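Local coordinates for protein galactose-1-phosphate uridylyltransferase (Pyrobaculum aerophilum str. IM2, PDB 6K9Z) that probably transfers uridylyl groups between UDP-glucose and hexose 1-phosphates, and binds UDP, zinc and iron, at residues R210-L215 / D220-D225; T104-A109 / A120-F125. The protein carries 1 engineered substitution. All coordinates share one frame; numbering follows the deposited sequence.

Contact 1: R210-L215 / D220-D225. With ZN (zinc ion), chain D.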
loop_
_atom_site.group_PDB
_atom_site.type_symbol
_atom_site.label_atom_id
_atom_site.label_comp_id
_atom_site.label_asym_id
_atom_site.label_seq_id
_atom_site.Cartn_x
_atom_site.Cartn_y
_atom_site.Cartn_z
ATOM N N ARG A 210 -18.241 -20.373 -11.062
ATOM C CA ARG A 210 -19.572 -19.772 -11.268
ATOM C C ARG A 210 -19.491 -18.303 -10.878
ATOM O O ARG A 210 -18.767 -17.998 -9.937
ATOM C CB ARG A 210 -20.659 -20.556 -10.525
ATOM C CG ARG A 210 -21.101 -21.791 -11.297
ATOM C CD ARG A 210 -22.256 -22.458 -10.575
ATOM N NE ARG A 210 -21.614 -23.208 -9.501
ATOM C CZ ARG A 210 -22.193 -24.125 -8.732
ATOM N NH1 ARG A 210 -21.466 -24.745 -7.814
ATOM N NH2 ARG A 210 -23.482 -24.406 -8.880
ATOM N N HIS A 211 -20.168 -17.447 -11.627
ATOM C CA HIS A 211 -20.231 -16.001 -11.269
ATOM C C HIS A 211 -20.957 -15.889 -9.934
ATOM O O HIS A 211 -22.177 -16.177 -9.863
ATOM C CB HIS A 211 -20.920 -15.162 -12.346
ATOM C CG HIS A 211 -20.934 -13.701 -12.012
ATOM N ND1 HIS A 211 -19.922 -12.816 -12.432
ATOM C CD2 HIS A 211 -21.817 -12.980 -11.270
ATOM C CE1 HIS A 211 -20.264 -11.588 -11.995
ATOM N NE2 HIS A 211 -21.403 -11.671 -11.273
ATOM N N ARG A 212 -20.223 -15.502 -8.892
ATOM C CA ARG A 212 -20.784 -15.148 -7.577
ATOM C C ARG A 212 -20.176 -13.805 -7.198
ATOM O O ARG A 212 -18.963 -13.643 -7.462
ATOM C CB ARG A 212 -20.346 -16.173 -6.549
ATOM C CG ARG A 212 -20.696 -17.617 -6.910
ATOM C CD ARG A 212 -22.140 -17.871 -6.876
ATOM N NE ARG A 212 -22.433 -19.316 -6.909
ATOM C CZ ARG A 212 -23.626 -19.807 -7.180
ATOM N NH1 ARG A 212 -24.604 -18.989 -7.516
ATOM N NH2 ARG A 212 -23.846 -21.107 -7.176
ATOM N N SER A 213 -20.951 -12.918 -6.594
ATOM C CA SER A 213 -20.410 -11.606 -6.154
ATOM C C SER A 213 -20.445 -11.407 -4.639
ATOM O O SER A 213 -19.733 -10.464 -4.169
ATOM C CB SER A 213 -21.130 -10.477 -6.869
ATOM O OG SER A 213 -22.523 -10.605 -6.749
ATOM N N LEU A 214 -21.234 -12.179 -3.888
ATOM C CA LEU A 214 -21.265 -12.114 -2.411
ATOM C C LEU A 214 -20.910 -13.486 -1.866
ATOM O O LEU A 214 -21.357 -14.490 -2.401
ATOM C CB LEU A 214 -22.624 -11.672 -1.856
ATOM C CG LEU A 214 -23.094 -10.266 -2.189
ATOM C CD1 LEU A 214 -24.554 -10.125 -1.741
ATOM C CD2 LEU A 214 -22.218 -9.189 -1.582
ATOM N N LEU A 215 -20.153 -13.497 -0.763
ATOM C CA LEU A 215 -19.806 -14.740 -0.047
ATOM C C LEU A 215 -21.089 -15.505 0.294
ATOM O O LEU A 215 -21.075 -16.747 0.392
ATOM C CB LEU A 215 -19.022 -14.348 1.217
ATOM C CG LEU A 215 -18.472 -15.507 2.047
ATOM C CD1 LEU A 215 -17.339 -16.206 1.323
ATOM C CD2 LEU A 215 -18.011 -14.997 3.398
ATOM N N ASP A 220 -23.209 -24.823 -0.151
ATOM C CA ASP A 220 -22.404 -25.587 0.821
ATOM C C ASP A 220 -21.245 -26.286 0.101
ATOM O O ASP A 220 -20.088 -26.296 0.641
ATOM C CB ASP A 220 -23.246 -26.631 1.539
ATOM C CG ASP A 220 -22.460 -27.213 2.687
ATOM O OD1 ASP A 220 -22.266 -26.469 3.679
ATOM O OD2 ASP A 220 -21.995 -28.389 2.570
ATOM N N GLU A 221 -21.520 -26.816 -1.076
ATOM C CA GLU A 221 -20.481 -27.499 -1.873
ATOM C C GLU A 221 -19.376 -26.494 -2.264
ATOM O O GLU A 221 -18.173 -26.842 -2.304
ATOM C CB GLU A 221 -21.119 -28.056 -3.136
ATOM C CG GLU A 221 -20.233 -29.063 -3.819
ATOM C CD GLU A 221 -20.099 -30.401 -3.088
ATOM O OE1 GLU A 221 -20.949 -30.673 -2.172
ATOM O OE2 GLU A 221 -19.126 -31.184 -3.430
ATOM N N GLU A 222 -19.781 -25.317 -2.727
ATOM C CA GLU A 222 -18.804 -24.266 -3.106
ATOM C C GLU A 222 -17.966 -23.922 -1.889
ATOM O O GLU A 222 -16.772 -23.716 -2.041
ATOM C CB GLU A 222 -19.523 -23.075 -3.712
ATOM C CG GLU A 222 -20.043 -23.308 -5.121
ATOM C CD GLU A 222 -20.860 -22.122 -5.573
ATOM O OE1 GLU A 222 -21.772 -21.729 -4.837
ATOM O OE2 GLU A 222 -20.445 -21.479 -6.541
ATOM N N VAL A 223 -18.566 -23.841 -0.708
ATOM C CA VAL A 223 -17.769 -23.483 0.494
ATOM C C VAL A 223 -16.778 -24.603 0.834
ATOM O O VAL A 223 -15.658 -24.300 1.237
ATOM C CB VAL A 223 -18.691 -23.110 1.653
ATOM C CG1 VAL A 223 -17.914 -22.958 2.958
ATOM C CG2 VAL A 223 -19.420 -21.821 1.287
ATOM N N ALA A 224 -17.172 -25.871 0.741
ATOM C CA ALA A 224 -16.259 -27.010 0.953
ATOM C C ALA A 224 -15.104 -26.909 -0.047
ATOM O O ALA A 224 -13.941 -27.031 0.364
ATOM C CB ALA A 224 -17.001 -28.318 0.820
ATOM N N ASP A 225 -15.385 -26.588 -1.303
ATOM C CA ASP A 225 -14.323 -26.532 -2.343
ATOM C C ASP A 225 -13.440 -25.296 -2.081
ATOM O O ASP A 225 -12.240 -25.342 -2.408
ATOM C CB ASP A 225 -14.956 -26.596 -3.729
ATOM C CG ASP A 225 -15.327 -27.994 -4.203
ATOM O OD1 ASP A 225 -14.894 -28.978 -3.533
ATOM O OD2 ASP A 225 -16.125 -28.075 -5.138
HETATM ZN ZN ZN D . -18.096 -13.099 -13.381
HETATM O O HOH W 1 -18.217 -21.748 -8.366
#

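Contact 2: T104-A109 / A120-F125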
loop_
_atom_site.group_PDB
_atom_site.type_symbol
_atom_site.label_atom_id
_atom_site.label_comp_id
_atom_site.label_asym_id
_atom_site.label_seq_id
_atom_site.Cartn_x
_atom_site.Cartn_y
_atom_site.Cartn_z
ATOM N N THR A 104 -18.166 -20.802 6.922
ATOM C CA THR A 104 -19.602 -20.848 7.226
ATOM C C THR A 104 -19.932 -19.784 8.259
ATOM O O THR A 104 -20.947 -19.089 8.046
ATOM C CB THR A 104 -20.047 -22.233 7.686
ATOM O OG1 THR A 104 -19.776 -23.135 6.602
ATOM C CG2 THR A 104 -21.524 -22.239 7.991
ATOM N N ALA A 105 -19.122 -19.668 9.314
ATOM C CA ALA A 105 -19.373 -18.679 10.385
ATOM C C ALA A 105 -19.232 -17.252 9.805
ATOM O O ALA A 105 -20.021 -16.346 10.195
ATOM C CB ALA A 105 -18.448 -18.879 11.543
ATOM N N VAL A 106 -18.232 -17.026 8.960
ATOM C CA VAL A 106 -18.031 -15.680 8.349
ATOM C C VAL A 106 -19.223 -15.362 7.442
ATOM O O VAL A 106 -19.766 -14.242 7.542
ATOM C CB VAL A 106 -16.699 -15.580 7.611
ATOM C CG1 VAL A 106 -16.572 -14.287 6.834
ATOM C CG2 VAL A 106 -15.551 -15.736 8.582
ATOM N N ALA A 107 -19.692 -16.339 6.672
ATOM C CA ALA A 107 -20.867 -16.099 5.816
ATOM C C ALA A 107 -22.085 -15.746 6.713
ATOM O O ALA A 107 -22.860 -14.870 6.328
ATOM C CB ALA A 107 -21.102 -17.278 4.918
ATOM N N GLU A 108 -22.289 -16.462 7.826
ATOM C CA GLU A 108 -23.480 -16.222 8.680
ATOM C C GLU A 108 -23.410 -14.789 9.201
ATOM O O GLU A 108 -24.445 -14.115 9.210
ATOM C CB GLU A 108 -23.594 -17.231 9.829
ATOM C CG GLU A 108 -23.919 -18.622 9.329
ATOM C CD GLU A 108 -23.891 -19.747 10.361
ATOM O OE1 GLU A 108 -23.286 -19.561 11.479
ATOM O OE2 GLU A 108 -24.457 -20.821 10.039
ATOM N N ALA A 109 -22.215 -14.351 9.604
ATOM C CA ALA A 109 -21.971 -12.972 10.094
ATOM C C ALA A 109 -22.355 -12.009 8.966
ATOM O O ALA A 109 -22.994 -10.969 9.272
ATOM C CB ALA A 109 -20.544 -12.779 10.531
ATOM N N ALA A 120 -22.388 -0.698 4.498
ATOM C CA ALA A 120 -22.102 -0.624 3.045
ATOM C C ALA A 120 -21.222 -1.787 2.575
ATOM O O ALA A 120 -21.280 -2.187 1.386
ATOM C CB ALA A 120 -21.458 0.698 2.708
ATOM N N TYR A 121 -20.382 -2.334 3.451
ATOM C CA TYR A 121 -19.327 -3.280 3.022
ATOM C C TYR A 121 -18.973 -4.239 4.156
ATOM O O TYR A 121 -18.868 -3.833 5.324
ATOM C CB TYR A 121 -18.093 -2.531 2.487
ATOM C CG TYR A 121 -17.341 -3.417 1.544
ATOM C CD1 TYR A 121 -17.699 -3.501 0.214
ATOM C CD2 TYR A 121 -16.291 -4.217 2.011
ATOM C CE1 TYR A 121 -17.036 -4.357 -0.646
ATOM C CE2 TYR A 121 -15.634 -5.091 1.157
ATOM C CZ TYR A 121 -16.040 -5.186 -0.153
ATOM O OH TYR A 121 -15.423 -6.017 -1.032
ATOM N N PHE A 122 -18.736 -5.487 3.775
ATOM C CA PHE A 122 -18.237 -6.538 4.678
ATOM C C PHE A 122 -16.832 -6.876 4.180
ATOM O O PHE A 122 -16.709 -7.531 3.126
ATOM C CB PHE A 122 -19.208 -7.717 4.684
ATOM C CG PHE A 122 -18.863 -8.812 5.668
ATOM C CD1 PHE A 122 -17.926 -9.783 5.333
ATOM C CD2 PHE A 122 -19.568 -8.928 6.863
ATOM C CE1 PHE A 122 -17.675 -10.841 6.206
ATOM C CE2 PHE A 122 -19.339 -10.004 7.707
ATOM C CZ PHE A 122 -18.409 -10.987 7.358
ATOM N N LEU A 123 -15.799 -6.453 4.917
ATOM C CA LEU A 123 -14.396 -6.681 4.526
ATOM C C LEU A 123 -13.808 -7.784 5.431
ATOM O O LEU A 123 -13.569 -7.515 6.635
ATOM C CB LEU A 123 -13.563 -5.407 4.667
ATOM C CG LEU A 123 -12.083 -5.579 4.281
ATOM C CD1 LEU A 123 -11.934 -5.810 2.772
ATOM C CD2 LEU A 123 -11.268 -4.366 4.695
ATOM N N PHE A 124 -13.530 -8.956 4.862
ATOM C CA PHE A 124 -12.839 -10.081 5.545
ATOM C C PHE A 124 -11.370 -10.086 5.109
ATOM O O PHE A 124 -11.119 -10.074 3.882
ATOM C CB PHE A 124 -13.548 -11.379 5.155
ATOM C CG PHE A 124 -12.917 -12.627 5.681
ATOM C CD1 PHE A 124 -12.773 -12.823 7.021
ATOM C CD2 PHE A 124 -12.584 -13.673 4.838
ATOM C CE1 PHE A 124 -12.170 -13.949 7.523
ATOM C CE2 PHE A 124 -12.018 -14.843 5.343
ATOM C CZ PHE A 124 -11.799 -14.972 6.695
ATOM N N PHE A 125 -10.434 -10.115 6.050
ATOM C CA PHE A 125 -8.998 -10.132 5.709
ATOM C C PHE A 125 -8.232 -10.909 6.763
ATOM O O PHE A 125 -8.757 -11.158 7.840
ATOM C CB PHE A 125 -8.421 -8.734 5.485
ATOM C CG PHE A 125 -8.409 -7.843 6.683
ATOM C CD1 PHE A 125 -9.550 -7.147 7.045
ATOM C CD2 PHE A 125 -7.266 -7.727 7.463
ATOM C CE1 PHE A 125 -9.527 -6.286 8.131
ATOM C CE2 PHE A 125 -7.252 -6.903 8.570
ATOM C CZ PHE A 125 -8.380 -6.185 8.919
#

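Contact 1: R210-L215 / D220-D225
The E222 side chain leaves its helix with CG beside the backbone N and runs on extended (chi2 174°), while R212 bends at its second torsion (chi2 -68°). These turns bring the carboxylate of E222 to the edge of the R212 guanidinium. The main bond runs from R212 NE to E222 OE2 at 3.0 Å. It is nearly straight at 168°, lies in the guanidinium plane and meets the syn lone pair of OE2. R212 NE also makes a weak bond to E222 OE1 at 3.2 Å, and R212 NH2 makes another weak one to that oxygen. The two flat groups are steeply turned against each other, so this is not a coplanar two-pronged pair.

R210 approaches E222 differently. Its NE is 3.6 Å from E222 OE2, but the oxygen lies well out of the guanidinium plane, so this long salt bridge is one of charge alone. R210 NH1 packs on E222 CG at 3.4 Å and hydrogen bonds to N189. A water links the backbone as well: it accepts from R210 N and donates to E222 OE2 at 2.9 Å. E222 OE1 also takes the backbone N-H of T219, just before the helix.

Between the two arginines, H211 turns away from the helix. Its ND1 binds the zinc ion at 2.1 Å, together with C170, C173 and H264. The salt-bridge network thus ties the start of helix 220-240 to both neighbours of a zinc ligand. Two nearby guanidinium groups would probably keep the buried E222 carboxylate ionised.

Contact 2: T104-A109 / A120-F125
In the half-barrel of this HIT-clan protein, V106 and A109 of helix 96-114 pack on F122 and F124 of strand 121-128, an inner strand of the large antiparallel sheet, between strands 140-146 and 247-252. The short helix and strand segments run nearly antiparallel, at 160°, with their axes 10.6 Å apart. F122 and F124 are two residues apart in the strand, so both point toward the helix. Each ring carbon CG is anti to its backbone N, which carries the rings out to the helix.

The F122 ring reaches V106 and A109, about one helical turn apart. Its CE1 meets V106 CG1 at 3.7 Å, and its CZ comes 3.5 Å from V106 O. On the A109 side, F122 CE2 lies 4.1 Å from A109 CB. I143 and I145 of strand 140-146 also touch the F122 side chain. At F122, an alanine here is likely to leave a gap between helix and sheet, with A109 losing its aromatic neighbour and V106 keeping only F124 of the two rings.

V106 CG2 touches F124 CE1 at 4.0 Å. V106 CG1, already against F122, makes a CH-pi contact over the F124 face, 4.3 Å from the ring centroid and 18° off the normal.

How the contacts relate
From the N terminus, contact 2 comes first. It closes the end of helix 96-114 and the turn that leads into strand 121-128. The chain then passes through strand 140-146 and on to strand 202-208. Contact 1 follows, closing the loop that leads from that strand into helix 220-240, with four residues between its segments. The two contacts are in series and neither nest nor cross. Contact 2 belongs to the N-terminal and contact 1 to the C-terminal uridylyltransferase domain, yet they meet in space. L215 CD2 packs on V106 CG1 at 3.8 Å, and V223 lies against T104. A salt bridge from D220 to K100 adds a polar link between the two helices.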